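PDB 4QRN: 5-Carboxyvanillate Decarboxylase from Novosphingobium aromaticivorans, which probably catalyses the metal-dependent decarboxylation of 5-carboxyvanillate, holding manganese in an active site of the amidohydrolase type. Local coordinates for residues 187-192 and 242-247; 25-30 and 344-349; 61-66 and 214-219. All coordinates share one frame; numbering follows the deposited sequence. Where two conformers were deposited one is given.

Interaction 1: 187-192 and 242-247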
ATOM      1  N   TYR A 187       1.181   9.017  16.215  1.00  7.59           N
ATOM      2  CA  TYR A 187      -0.065   8.733  15.496  1.00  7.49           C
ATOM      3  C   TYR A 187      -1.272   8.953  16.381  1.00  7.60           C
ATOM      4  O   TYR A 187      -1.193   8.875  17.615  1.00  8.66           O
ATOM      5  CB  TYR A 187      -0.008   7.288  14.926  1.00  8.09           C
ATOM      6  CG  TYR A 187       1.072   7.175  13.864  1.00  7.33           C
ATOM      7  CD1 TYR A 187       2.406   6.925  14.192  1.00  8.17           C
ATOM      8  CD2 TYR A 187       0.764   7.453  12.534  1.00  7.71           C
ATOM      9  CE1 TYR A 187       3.403   6.935  13.215  1.00  8.48           C
ATOM     10  CE2 TYR A 187       1.750   7.463  11.538  1.00  8.27           C
ATOM     11  CZ  TYR A 187       3.070   7.206  11.893  1.00  7.89           C
ATOM     12  OH  TYR A 187       4.073   7.244  10.966  1.00  7.95           O
ATOM     13  N   LEU A 188      -2.397   9.213  15.735  1.00  7.60           N
ATOM     14  CA  LEU A 188      -3.592   9.705  16.432  1.00  8.07           C
ATOM     15  C   LEU A 188      -4.286   8.647  17.266  1.00  7.95           C
ATOM     16  O   LEU A 188      -5.203   8.981  18.012  1.00  8.91           O
ATOM     17  CB  LEU A 188      -4.576  10.297  15.418  1.00  8.34           C
ATOM     18  CG  LEU A 188      -4.123  11.600  14.747  1.00  8.09           C
ATOM     19  CD1 LEU A 188      -5.012  11.833  13.549  1.00  8.49           C
ATOM     20  CD2 LEU A 188      -4.142  12.818  15.715  1.00  9.37           C
ATOM     21  N   ASP A 189      -3.868   7.385  17.162  1.00  8.28           N
ATOM     22  CA  ASP A 189      -4.407   6.346  18.033  0.52  8.99           C
ATOM     23  C   ASP A 189      -3.893   6.437  19.462  1.00  9.92           C
ATOM     24  O   ASP A 189      -4.423   5.775  20.335  1.00 11.67           O
ATOM     25  CB  ASP A 189      -4.066   4.968  17.478  0.52  9.06           C
ATOM     26  CG  ASP A 189      -2.572   4.771  17.300  0.52  9.23           C
ATOM     27  OD1 ASP A 189      -2.023   5.321  16.327  0.52  8.37           O
ATOM     28  OD2 ASP A 189      -1.956   4.087  18.158  0.52 10.50           O
ATOM     29  N   GLU A 190      -2.864   7.244  19.714  1.00  9.86           N
ATOM     30  CA  GLU A 190      -2.401   7.405  21.101  1.00 10.95           C
ATOM     31  C   GLU A 190      -3.445   8.158  21.906  1.00 10.89           C
ATOM     32  O   GLU A 190      -4.061   9.109  21.396  1.00 10.68           O
ATOM     33  CB  GLU A 190      -1.114   8.206  21.173  1.00 13.26           C
ATOM     34  CG  GLU A 190       0.115   7.515  20.685  1.00 15.02           C
ATOM     35  CD  GLU A 190       1.338   8.268  21.151  1.00 17.19           C
ATOM     36  OE1 GLU A 190       1.453   8.546  22.365  1.00 19.60           O
ATOM     37  OE2 GLU A 190       2.166   8.621  20.308  1.00 16.83           O
ATOM     38  N   GLU A 191      -3.606   7.763  23.169  1.00 12.12           N
ATOM     39  CA  GLU A 191      -4.582   8.416  24.036  1.00 15.87           C
ATOM     40  C   GLU A 191      -4.336   9.922  24.146  1.00 12.34           C
ATOM     41  O   GLU A 191      -5.280  10.694  24.318  1.00 12.11           O
ATOM     42  CB  GLU A 191      -4.556   7.801  25.433  1.00 27.08           C
ATOM     43  CG  GLU A 191      -5.118   6.388  25.485  1.00 39.59           C
ATOM     44  CD  GLU A 191      -5.508   5.956  26.884  1.00 50.37           C
ATOM     45  OE1 GLU A 191      -5.002   6.549  27.861  1.00 57.74           O
ATOM     46  OE2 GLU A 191      -6.326   5.021  27.007  1.00 52.65           O
ATOM     47  N   PHE A 192      -3.076  10.350  24.055  1.00 11.64           N
ATOM     48  CA  PHE A 192      -2.737  11.773  24.119  1.00 11.05           C
ATOM     49  C   PHE A 192      -3.587  12.629  23.178  1.00  9.98           C
ATOM     50  O   PHE A 192      -3.911  13.765  23.508  1.00 10.80           O
ATOM     51  CB  PHE A 192      -1.255  11.915  23.789  1.00 11.76           C
ATOM     52  CG  PHE A 192      -0.745  13.325  23.780  1.00 12.37           C
ATOM     53  CD1 PHE A 192      -0.582  14.037  24.963  1.00 13.90           C
ATOM     54  CD2 PHE A 192      -0.373  13.928  22.582  1.00 12.82           C
ATOM     55  CE1 PHE A 192      -0.079  15.336  24.953  1.00 14.39           C
ATOM     56  CE2 PHE A 192       0.135  15.219  22.567  1.00 13.33           C
ATOM     57  CZ  PHE A 192       0.286  15.925  23.750  1.00 14.07           C
ATOM     58  N   LEU A 242      -4.717   5.409   9.023  1.00  6.77           N
ATOM     59  CA  LEU A 242      -6.132   5.085   9.079  1.00  7.20           C
ATOM     60  C   LEU A 242      -6.328   3.679   9.649  1.00  7.04           C
ATOM     61  O   LEU A 242      -7.214   3.446  10.492  1.00  7.19           O
ATOM     62  CB  LEU A 242      -6.771   5.224   7.715  1.00  7.77           C
ATOM     63  CG  LEU A 242      -8.251   4.827   7.646  1.00  8.91           C
ATOM     64  CD1 LEU A 242      -9.117   5.592   8.652  1.00 10.39           C
ATOM     65  CD2 LEU A 242      -8.749   5.027   6.226  1.00 10.29           C
ATOM     66  N   LEU A 243      -5.510   2.718   9.204  1.00  6.88           N
ATOM     67  CA  LEU A 243      -5.662   1.354   9.687  1.00  7.45           C
ATOM     68  C   LEU A 243      -5.437   1.267  11.198  1.00  7.50           C
ATOM     69  O   LEU A 243      -6.168   0.574  11.906  1.00  7.97           O
ATOM     70  CB  LEU A 243      -4.722   0.425   8.931  1.00  7.23           C
ATOM     71  CG  LEU A 243      -4.838  -1.061   9.259  1.00  7.47           C
ATOM     72  CD1 LEU A 243      -6.257  -1.599   9.051  1.00  8.60           C
ATOM     73  CD2 LEU A 243      -3.848  -1.865   8.410  1.00  8.28           C
ATOM     74  N   ARG A 244      -4.426   1.968  11.723  1.00  7.20           N
ATOM     75  CA  ARG A 244      -4.128   2.039  13.168  0.53  7.96           C
ATOM     76  C   ARG A 244      -5.330   2.557  13.942  1.00  7.25           C
ATOM     77  O   ARG A 244      -5.658   2.086  15.021  1.00  7.83           O
ATOM     78  CB  ARG A 244      -2.939   2.993  13.439  0.53  8.60           C
ATOM     79  CG  ARG A 244      -1.577   2.345  13.190  0.53  8.64           C
ATOM     80  CD  ARG A 244      -0.356   3.225  13.484  0.53  8.99           C
ATOM     81  NE  ARG A 244      -0.293   3.679  14.868  0.53  9.58           N
ATOM     82  CZ  ARG A 244       0.822   3.797  15.591  0.53  9.50           C
ATOM     83  NH1 ARG A 244       0.743   4.280  16.815  0.53  9.57           N
ATOM     84  NH2 ARG A 244       2.009   3.430  15.116  0.53  9.89           N
ATOM     85  N   LEU A 245      -5.963   3.588  13.390  1.00  7.03           N
ATOM     86  CA  LEU A 245      -7.132   4.149  14.048  1.00  7.60           C
ATOM     87  C   LEU A 245      -8.316   3.185  14.035  1.00  7.39           C
ATOM     88  O   LEU A 245      -9.015   3.032  15.046  1.00  8.05           O
ATOM     89  CB  LEU A 245      -7.512   5.467  13.394  1.00  7.76           C
ATOM     90  CG  LEU A 245      -6.650   6.639  13.840  1.00  7.79           C
ATOM     91  CD1 LEU A 245      -6.801   7.821  12.880  1.00  8.32           C
ATOM     92  CD2 LEU A 245      -7.025   7.070  15.264  1.00  8.49           C
ATOM     93  N   ILE A 246      -8.546   2.516  12.905  1.00  7.48           N
ATOM     94  CA  ILE A 246      -9.631   1.542  12.863  1.00  8.00           C
ATOM     95  C   ILE A 246      -9.365   0.450  13.898  1.00  8.32           C
ATOM     96  O   ILE A 246     -10.251   0.092  14.689  1.00  9.27           O
ATOM     97  CB  ILE A 246      -9.780   0.949  11.450  1.00  8.68           C
ATOM     98  CG1 ILE A 246     -10.261   2.023  10.455  1.00  9.38           C
ATOM     99  CG2 ILE A 246     -10.716  -0.257  11.484  1.00 10.30           C
ATOM    100  CD1 ILE A 246     -10.154   1.599   9.017  1.00 10.31           C
ATOM    101  N   THR A 247      -8.148  -0.078  13.932  1.00  8.39           N
ATOM    102  CA  THR A 247      -7.873  -1.240  14.758  1.00  8.64           C
ATOM    103  C   THR A 247      -7.703  -0.922  16.238  1.00  8.76           C
ATOM    104  O   THR A 247      -7.813  -1.833  17.058  1.00  9.01           O
ATOM    105  CB  THR A 247      -6.708  -2.077  14.215  1.00  9.31           C
ATOM    106  OG1 THR A 247      -5.515  -1.283  14.163  1.00  9.79           O
ATOM    107  CG2 THR A 247      -7.048  -2.626  12.823  1.00 10.66           C
TER

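Interaction 2: 25-30 and 344-349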
ATOM      1  N   GLN A  25     -13.417  20.642 -25.705  1.00 18.70           N
ATOM      2  CA  GLN A  25     -12.367  20.916 -24.745  1.00 18.48           C
ATOM      3  C   GLN A  25     -12.904  21.804 -23.632  1.00 18.56           C
ATOM      4  O   GLN A  25     -12.252  21.951 -22.603  1.00 18.14           O
ATOM      5  CB  GLN A  25     -11.174  21.595 -25.428  1.00 19.84           C
ATOM      6  CG  GLN A  25     -10.466  20.681 -26.423  1.00 21.17           C
ATOM      7  CD  GLN A  25      -9.958  19.417 -25.771  1.00 22.49           C
ATOM      8  OE1 GLN A  25      -9.051  19.454 -24.941  1.00 22.97           O
ATOM      9  NE2 GLN A  25     -10.543  18.286 -26.137  1.00 22.50           N
ATOM     10  N   ASP A  26     -14.070  22.415 -23.837  1.00 18.45           N
ATOM     11  CA  ASP A  26     -14.627  23.301 -22.816  1.00 18.60           C
ATOM     12  C   ASP A  26     -14.831  22.563 -21.493  1.00 15.64           C
ATOM     13  O   ASP A  26     -15.357  21.448 -21.446  1.00 14.59           O
ATOM     14  CB  ASP A  26     -15.979  23.856 -23.252  1.00 21.34           C
ATOM     15  CG  ASP A  26     -15.908  24.731 -24.496  1.00 24.95           C
ATOM     16  OD1 ASP A  26     -14.797  25.140 -24.914  1.00 25.90           O
ATOM     17  OD2 ASP A  26     -16.996  25.015 -25.054  1.00 26.29           O
ATOM     18  N   LEU A  27     -14.425  23.192 -20.412  1.00 14.35           N
ATOM     19  CA  LEU A  27     -14.747  22.701 -19.080  1.00 12.28           C
ATOM     20  C   LEU A  27     -15.355  23.898 -18.391  1.00 12.01           C
ATOM     21  O   LEU A  27     -14.645  24.864 -18.085  1.00 14.35           O
ATOM     22  CB  LEU A  27     -13.477  22.264 -18.373  1.00 10.98           C
ATOM     23  CG  LEU A  27     -12.906  20.924 -18.825  1.00 10.33           C
ATOM     24  CD1 LEU A  27     -11.539  20.734 -18.222  1.00 10.04           C
ATOM     25  CD2 LEU A  27     -13.822  19.784 -18.392  1.00 11.88           C
ATOM     26  N   LYS A  28     -16.668  23.845 -18.176  1.00  9.81           N
ATOM     27  CA  LYS A  28     -17.396  25.039 -17.773  1.00  9.55           C
ATOM     28  C   LYS A  28     -17.845  24.927 -16.340  1.00  8.54           C
ATOM     29  O   LYS A  28     -18.336  23.876 -15.914  1.00  8.67           O
ATOM     30  CB  LYS A  28     -18.637  25.218 -18.651  1.00 11.02           C
ATOM     31  CG  LYS A  28     -18.369  25.224 -20.145  1.00 13.66           C
ATOM     32  CD  LYS A  28     -19.672  25.382 -20.909  1.00 17.54           C
ATOM     33  CE  LYS A  28     -19.458  25.319 -22.401  1.00 21.24           C
ATOM     34  NZ  LYS A  28     -20.749  25.466 -23.128  1.00 23.88           N
ATOM     35  N   THR A  29     -17.717  26.009 -15.598  1.00  9.02           N
ATOM     36  CA  THR A  29     -18.448  26.146 -14.344  1.00  8.80           C
ATOM     37  C   THR A  29     -19.941  26.295 -14.600  1.00  9.52           C
ATOM     38  O   THR A  29     -20.362  26.590 -15.717  1.00 11.26           O
ATOM     39  CB  THR A  29     -17.918  27.331 -13.535  1.00 10.00           C
ATOM     40  OG1 THR A  29     -18.050  28.510 -14.331  1.00 10.32           O
ATOM     41  CG2 THR A  29     -16.426  27.110 -13.173  1.00 10.62           C
ATOM     42  N   GLY A  30     -20.733  26.062 -13.560  1.00  9.62           N
ATOM     43  CA  GLY A  30     -22.155  26.350 -13.605  1.00 10.74           C
ATOM     44  C   GLY A  30     -23.065  25.145 -13.618  1.00 10.51           C
ATOM     45  O   GLY A  30     -24.281  25.316 -13.541  1.00 12.03           O
ATOM     46  N   ASP A 344      -7.226  17.366 -18.634  1.00  8.23           N
ATOM     47  CA  ASP A 344      -7.637  16.100 -19.239  1.00  8.54           C
ATOM     48  C   ASP A 344      -8.178  15.114 -18.208  1.00  7.81           C
ATOM     49  O   ASP A 344      -8.977  14.248 -18.570  1.00  8.23           O
ATOM     50  CB  ASP A 344      -6.476  15.461 -20.012  1.00 10.19           C
ATOM     51  CG  ASP A 344      -6.261  16.068 -21.372  1.00 13.56           C
ATOM     52  OD1 ASP A 344      -7.170  16.715 -21.918  1.00 13.41           O
ATOM     53  OD2 ASP A 344      -5.176  15.835 -21.920  1.00 16.71           O
ATOM     54  N   GLU A 345      -7.762  15.201 -16.949  1.00  7.30           N
ATOM     55  CA  GLU A 345      -8.335  14.320 -15.920  1.00  7.18           C
ATOM     56  C   GLU A 345      -9.798  14.670 -15.690  1.00  6.94           C
ATOM     57  O   GLU A 345     -10.616  13.769 -15.542  1.00  7.36           O
ATOM     58  CB  GLU A 345      -7.524  14.399 -14.627  1.00  7.26           C
ATOM     59  CG  GLU A 345      -6.197  13.695 -14.756  1.00  8.16           C
ATOM     60  CD  GLU A 345      -5.371  13.650 -13.479  1.00  8.93           C
ATOM     61  OE1 GLU A 345      -5.705  14.344 -12.488  1.00  9.62           O
ATOM     62  OE2 GLU A 345      -4.372  12.888 -13.503  1.00 10.27           O
ATOM     63  N   VAL A 346     -10.117  15.958 -15.632  1.00  6.92           N
ATOM     64  CA  VAL A 346     -11.504  16.349 -15.453  1.00  7.12           C
ATOM     65  C   VAL A 346     -12.332  15.817 -16.625  1.00  6.45           C
ATOM     66  O   VAL A 346     -13.424  15.294 -16.433  1.00  7.22           O
ATOM     67  CB  VAL A 346     -11.668  17.879 -15.314  1.00  7.07           C
ATOM     68  CG1 VAL A 346     -13.119  18.207 -14.991  1.00  8.56           C
ATOM     69  CG2 VAL A 346     -10.743  18.425 -14.216  1.00  7.96           C
ATOM     70  N   ARG A 347     -11.811  15.938 -17.855  1.00  6.91           N
ATOM     71  CA  ARG A 347     -12.526  15.440 -19.014  1.00  7.68           C
ATOM     72  C   ARG A 347     -12.776  13.945 -18.912  1.00  7.38           C
ATOM     73  O   ARG A 347     -13.864  13.455 -19.267  1.00  8.15           O
ATOM     74  CB  ARG A 347     -11.771  15.777 -20.302  1.00  8.75           C
ATOM     75  CG  ARG A 347     -11.635  17.254 -20.515  1.00 10.63           C
ATOM     76  CD  ARG A 347     -11.005  17.612 -21.885  1.00 11.36           C
ATOM     77  NE  ARG A 347     -10.878  19.074 -21.978  1.00 12.86           N
ATOM     78  CZ  ARG A 347      -9.753  19.764 -21.780  1.00 12.53           C
ATOM     79  NH1 ARG A 347      -8.588  19.164 -21.566  1.00 13.27           N
ATOM     80  NH2 ARG A 347      -9.791  21.082 -21.819  1.00 14.59           N
ATOM     81  N   ALA A 348     -11.775  13.197 -18.485  1.00  7.51           N
ATOM     82  CA  ALA A 348     -11.946  11.754 -18.362  1.00  8.06           C
ATOM     83  C   ALA A 348     -13.018  11.434 -17.324  1.00  7.11           C
ATOM     84  O   ALA A 348     -13.846  10.540 -17.526  1.00  8.23           O
ATOM     85  CB  ALA A 348     -10.632  11.088 -17.997  1.00  9.03           C
ATOM     86  N   MET A 349     -13.000  12.144 -16.208  1.00  6.64           N
ATOM     87  CA  MET A 349     -13.984  11.902 -15.155  1.00  6.70           C
ATOM     88  C   MET A 349     -15.396  12.235 -15.641  1.00  6.96           C
ATOM     89  O   MET A 349     -16.342  11.491 -15.367  1.00  7.53           O
ATOM     90  CB  MET A 349     -13.614  12.682 -13.881  1.00  7.92           C
ATOM     91  CG  MET A 349     -12.266  12.281 -13.265  1.00  8.70           C
ATOM     92  SD  MET A 349     -12.204  10.556 -12.724  1.00  9.73           S
ATOM     93  CE  MET A 349     -11.629   9.698 -14.183  1.00 10.53           C
TER
HETATM   94  O   HOH W   1      -7.085  17.574 -24.523  1.00 26.34           O
HETATM   95  O   HOH W   2     -13.974  19.093 -21.898  0.86 16.54           O

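Interaction 3: 61-66 and 214-219. With GOL (glycerol), chain G.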
ATOM      1  N   THR A  61      17.011  20.926  11.894  1.00 13.82           N
ATOM      2  CA  THR A  61      15.943  20.386  12.722  1.00 13.66           C
ATOM      3  C   THR A  61      14.804  19.791  11.886  1.00 12.97           C
ATOM      4  O   THR A  61      13.929  19.114  12.429  1.00 14.40           O
ATOM      5  CB  THR A  61      15.365  21.431  13.680  1.00 14.39           C
ATOM      6  OG1 THR A  61      14.825  22.535  12.935  1.00 13.85           O
ATOM      7  CG2 THR A  61      16.424  21.943  14.666  1.00 15.84           C
ATOM      8  N   ALA A  62      14.814  20.022  10.577  1.00 11.26           N
ATOM      9  CA  ALA A  62      13.872  19.353   9.663  1.00 10.42           C
ATOM     10  C   ALA A  62      14.120  17.859   9.638  1.00 10.52           C
ATOM     11  O   ALA A  62      15.288  17.419   9.614  1.00 11.43           O
ATOM     12  CB  ALA A  62      14.075  19.895   8.286  1.00 10.76           C
ATOM     13  N   ASP A  63      13.042  17.072   9.623  1.00 10.03           N
ATOM     14  CA  ASP A  63      13.184  15.641   9.450  1.00  9.55           C
ATOM     15  C   ASP A  63      13.493  15.326   7.995  1.00  8.87           C
ATOM     16  O   ASP A  63      13.496  16.206   7.134  1.00  8.56           O
ATOM     17  CB  ASP A  63      12.002  14.851  10.058  1.00  9.73           C
ATOM     18  CG  ASP A  63      10.688  14.961   9.300  1.00  9.76           C
ATOM     19  OD1 ASP A  63      10.602  15.599   8.219  1.00 10.08           O
ATOM     20  OD2 ASP A  63       9.705  14.389   9.829  1.00  9.60           O
ATOM     21  N   LYS A  64      13.815  14.069   7.705  1.00  8.62           N
ATOM     22  CA  LYS A  64      14.218  13.730   6.347  1.00  8.85           C
ATOM     23  C   LYS A  64      13.102  13.976   5.342  1.00  8.11           C
ATOM     24  O   LYS A  64      13.352  14.365   4.194  1.00  8.46           O
ATOM     25  CB  LYS A  64      14.671  12.268   6.274  1.00  9.78           C
ATOM     26  CG  LYS A  64      15.973  12.021   7.046  1.00 11.50           C
ATOM     27  CD  LYS A  64      16.461  10.597   6.829  1.00 13.39           C
ATOM     28  CE  LYS A  64      17.727  10.292   7.581  1.00 15.40           C
ATOM     29  NZ  LYS A  64      18.324   9.044   7.062  1.00 18.53           N
ATOM     30  N   GLY A  65      11.864  13.740   5.756  1.00  8.12           N
ATOM     31  CA  GLY A  65      10.744  13.968   4.867  1.00  8.40           C
ATOM     32  C   GLY A  65      10.604  15.437   4.495  1.00  7.86           C
ATOM     33  O   GLY A  65      10.281  15.748   3.347  1.00  8.15           O
ATOM     34  N   MET A  66      10.781  16.340   5.454  1.00  8.07           N
ATOM     35  CA  MET A  66      10.673  17.759   5.157  1.00  7.97           C
ATOM     36  C   MET A  66      11.805  18.166   4.214  1.00  7.96           C
ATOM     37  O   MET A  66      11.584  18.949   3.278  1.00  8.25           O
ATOM     38  CB  MET A  66      10.693  18.594   6.441  1.00  8.65           C
ATOM     39  CG  MET A  66      10.682  20.086   6.166  1.00  9.61           C
ATOM     40  SD  MET A  66      10.633  21.107   7.641  1.00  9.59           S
ATOM     41  CE  MET A  66       9.005  20.726   8.253  1.00 10.32           C
ATOM     42  N   SER A 214       6.719  10.021   5.600  1.00  7.50           N
ATOM     43  CA  SER A 214       6.896   9.167   6.752  1.00  7.70           C
ATOM     44  C   SER A 214       7.849   9.813   7.750  1.00  7.21           C
ATOM     45  O   SER A 214       8.726  10.594   7.367  1.00  7.50           O
ATOM     46  CB  SER A 214       7.508   7.844   6.292  1.00  8.68           C
ATOM     47  OG  SER A 214       6.653   7.126   5.415  1.00  9.41           O
ATOM     48  N   PRO A 215       7.712   9.469   9.029  1.00  7.85           N
ATOM     49  CA  PRO A 215       8.689   9.936  10.012  1.00  7.85           C
ATOM     50  C   PRO A 215      10.055   9.282   9.819  1.00  7.59           C
ATOM     51  O   PRO A 215      10.185   8.292   9.091  1.00  7.64           O
ATOM     52  CB  PRO A 215       8.045   9.560  11.349  1.00  9.48           C
ATOM     53  CG  PRO A 215       7.221   8.337  11.024  1.00  9.43           C
ATOM     54  CD  PRO A 215       6.707   8.567   9.622  1.00  8.36           C
ATOM     55  N   ASP A 216      11.064   9.837  10.474  1.00  8.23           N
ATOM     56  CA  ASP A 216      12.414   9.328  10.349  1.00  8.26           C
ATOM     57  C   ASP A 216      12.507   7.853  10.733  1.00  8.51           C
ATOM     58  O   ASP A 216      13.398   7.149  10.249  1.00  9.33           O
ATOM     59  CB  ASP A 216      13.373  10.161  11.208  1.00  9.58           C
ATOM     60  CG  ASP A 216      13.776  11.471  10.557  1.00 10.85           C
ATOM     61  OD1 ASP A 216      13.365  11.768   9.425  1.00 10.57           O
ATOM     62  OD2 ASP A 216      14.533  12.229  11.200  1.00 13.46           O
ATOM     63  N   SER A 217      11.613   7.374  11.595  1.00  9.44           N
ATOM     64  CA  SER A 217      11.584   5.963  11.995  1.00 10.43           C
ATOM     65  C   SER A 217      11.218   5.000  10.865  1.00 10.65           C
ATOM     66  O   SER A 217      11.371   3.795  11.014  1.00 13.77           O
ATOM     67  CB  SER A 217      10.554   5.775  13.118  1.00 12.54           C
ATOM     68  OG  SER A 217       9.277   6.169  12.655  1.00 13.59           O
ATOM     69  N   MET A 218      10.708   5.511   9.750  1.00  9.01           N
ATOM     70  CA  MET A 218      10.201   4.649   8.678  1.00  9.81           C
ATOM     71  C   MET A 218      10.665   5.033   7.282  1.00  9.24           C
ATOM     72  O   MET A 218      10.547   4.236   6.354  1.00 10.64           O
ATOM     73  CB  MET A 218       8.651   4.671   8.770  1.00 12.13           C
ATOM     74  CG  MET A 218       7.880   3.649   8.038  1.00 14.39           C
ATOM     75  SD  MET A 218       6.268   3.512   8.840  1.00 14.07           S
ATOM     76  CE  MET A 218       5.580   2.397   7.600  1.00 17.30           C
ATOM     77  N   ILE A 219      11.184   6.236   7.089  1.00  8.59           N
ATOM     78  CA  ILE A 219      11.351   6.746   5.731  1.00  8.13           C
ATOM     79  C   ILE A 219      12.535   6.188   4.943  1.00  7.89           C
ATOM     80  O   ILE A 219      12.521   6.246   3.705  1.00  8.91           O
ATOM     81  CB  ILE A 219      11.429   8.299   5.778  1.00  8.50           C
ATOM     82  CG1 ILE A 219      11.121   8.922   4.415  1.00  9.09           C
ATOM     83  CG2 ILE A 219      12.774   8.754   6.349  1.00  8.88           C
ATOM     84  CD1 ILE A 219      10.995  10.423   4.469  1.00  9.63           C
TER
HETATM   85  C1  GOL G 403       9.673  12.728  12.780  0.55 13.96           C
HETATM   86  O1  GOL G 403      10.218  12.381  11.523  0.55 12.23           O
HETATM   87  C2  GOL G 403      10.575  13.746  13.480  0.55 16.78           C
HETATM   88  O2  GOL G 403       9.993  14.156  14.706  0.55 17.72           O
HETATM   89  C3  GOL G 403      11.952  13.148  13.722  0.55 18.23           C
HETATM   90  O3  GOL G 403      11.803  11.837  14.218  0.55 18.83           O
HETATM   91  O   HOH W   3       7.945  13.338   7.919  1.00  9.56           O
HETATM   92  O   HOH W   4      11.095  12.062   7.906  1.00  9.37           O

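Interaction 1: 187-192 and 242-247
The CA atoms of Asp189 and Leu245 approach to 5.3 Å where the type I beta turn Tyr187-Glu190, in the loop leading from strand 177-179 to helix 194-203, leans on helix 233-248 of the amidohydrolase barrel. The polar link is a side-on salt bridge. Arg244 NE reaches Asp189 OD1 at 2.8 Å from above the carboxylate plane (43° out), while Arg244 NH1 meets the syn lone pairs of OD1 and OD2, each at 3.0 Å. Asp189 OD1 thus accepts two N-H groups. The carboxylate and guanidinium planes are turned 54° apart, in line with NE coming from outside the carboxylate plane. The bend at chi3 of Arg244 (59°) turns NE and NH1 together onto the carboxylate. Over one guanidinium face sits Tyr187 CB, 3.3 Å above the plane and near its rim; the tyrosine ring lies obliquely, Tyr187 CD1 being 3.6 Å from Arg244 NH2. Arg244 NH2 has a further salt bridge to Glu224 of the second subunit, and Tyr187 OH is hydrogen-bonded to Glu237. An alanine replacing Tyr187 would keep CB over the guanidinium but would probably leave Glu237 without its hydroxyl mate and NH2 without the ring beside it. The apolar contact beside this charged pair is Leu245 CD2 on Leu188 CB, at 4.1 Å; the same methyl, Leu245 CD2, touches the turn's backbone at Asp189 N, 3.7 Å away.

Interaction 2: 25-30 and 344-349
Arg347 reaches from helix 343-350 to the loop ahead of strand 38-44 and is held there chiefly by Gln25 and Leu27; these three residues bury the most surface in the contact. The arginine chain is extended from CG to NE (chi2 -174°, chi3 -178°), which carries the guanidinium out from the helix to the Gln25 backbone. There NE and NH2 both donate to one atom, Gln25 O. Arg347 NH2 makes the shorter and straighter bond, 2.7 Å to Gln25 O on a lone pair in the carbonyl plane; the bond from Arg347 NE to the same oxygen is 3.2 Å long and comes from above that plane. Gln25 O lies close to the guanidinium plane for both bonds, which holds the group edge-on to the carbonyl. Its two faces are packed differently. Gln25 OE1 lies over the centre of one, 3.2 Å above the plane, and makes no hydrogen bond to Arg347 NH1, the angle being poor; Leu27 CD1 lies over the opposite face, offset toward the rim. The bend at chi2 of Gln25 (-59°) folds its amide back over the arginine. Arg347 NH1 forms a salt bridge with Asp344 OD1 at 2.9 Å, one turn back on the same helix. A water donates to both Asp344 OD1 and Gln25 OE1. Leu27 also supplies the apolar part: its CD2 meets Val346 CG1 at 3.8 Å and Arg347 CG at 4.0 Å, and the leucine packs further on Ala343 and Asp350. Strand 38-44 is the first of the barrel and strand 331-332 the last, so the loop entering one rests on the helix that follows the other, as expected where a (beta/alpha)8 barrel of the amidohydrolase family closes on itself.

Interaction 3: 61-66 and 214-219
Asp216 extends its carboxylate toward the start of helix 64-75, over Asp63 and Lys64. Its CB passes 3.8 Å from O3 of a bound glycerol, probably a crystallisation additive, whose O1 accepts from Asp216 N and donates to Asp63 OD2. Further out, Asp216 CG lies 3.8 Å from Asp63 CB. At the tip the two oxygens part: OD2 faces the glycerol carbon C3, while Asp216 OD1 takes the N-H of Lys64 on its syn lone pair, 2.9 Å from Lys64 N with an almost straight N-H...O angle of 164°. Asp63 is the N-cap of this helix, its OD1 accepting from Met66 N at 2.9 Å, so Asp216, from the loop that follows barrel strand 207-209, serves a second amide of the same helix end. Asp63 adopts chi1 72°, with CG between its backbone N and carbonyl carbon, which carries OD1 back over the first turn. The carboxylates come within 4.5 Å, Asp63 OD2 to Asp216 OD1, a like-charge approach that the helix N-terminus probably eases. Gly65 N donates to a water that also sits by Asp216 OD1 and Ser214 O. Ile219 CD1 touches Gly65 CA at 3.6 Å, an approach that the glycine allows. Ile219 CG2 lies against Lys64 CB at 4.0 Å, while the lysine extends away to a salt bridge between its NZ and Asp220.

Interaction 1 is the buried one, whereas interactions 2 and 3 are only partly buried. Interactions 1 and 3 are neighbours, their centres about 19 Å apart, and touch through Tyr187 OH and Pro215 CD (3.2 Å). Interaction 1 includes part of helix 233-248, and Pro215 of interaction 3 packs on Glu237 of that helix, the partner of Tyr187 OH. Interaction 2 lies across the chain's centre, about 38 Å and 37 Å from 1 and 3, centre to centre. All three have a residue at the second subunit. The chemistry differs: a largely buried side-chain salt bridge beside the subunit interface in 1, an arginine bound to a backbone carbonyl in 2, and a carboxylate bound to a helix-end amide in 3, the last two with water between the segments.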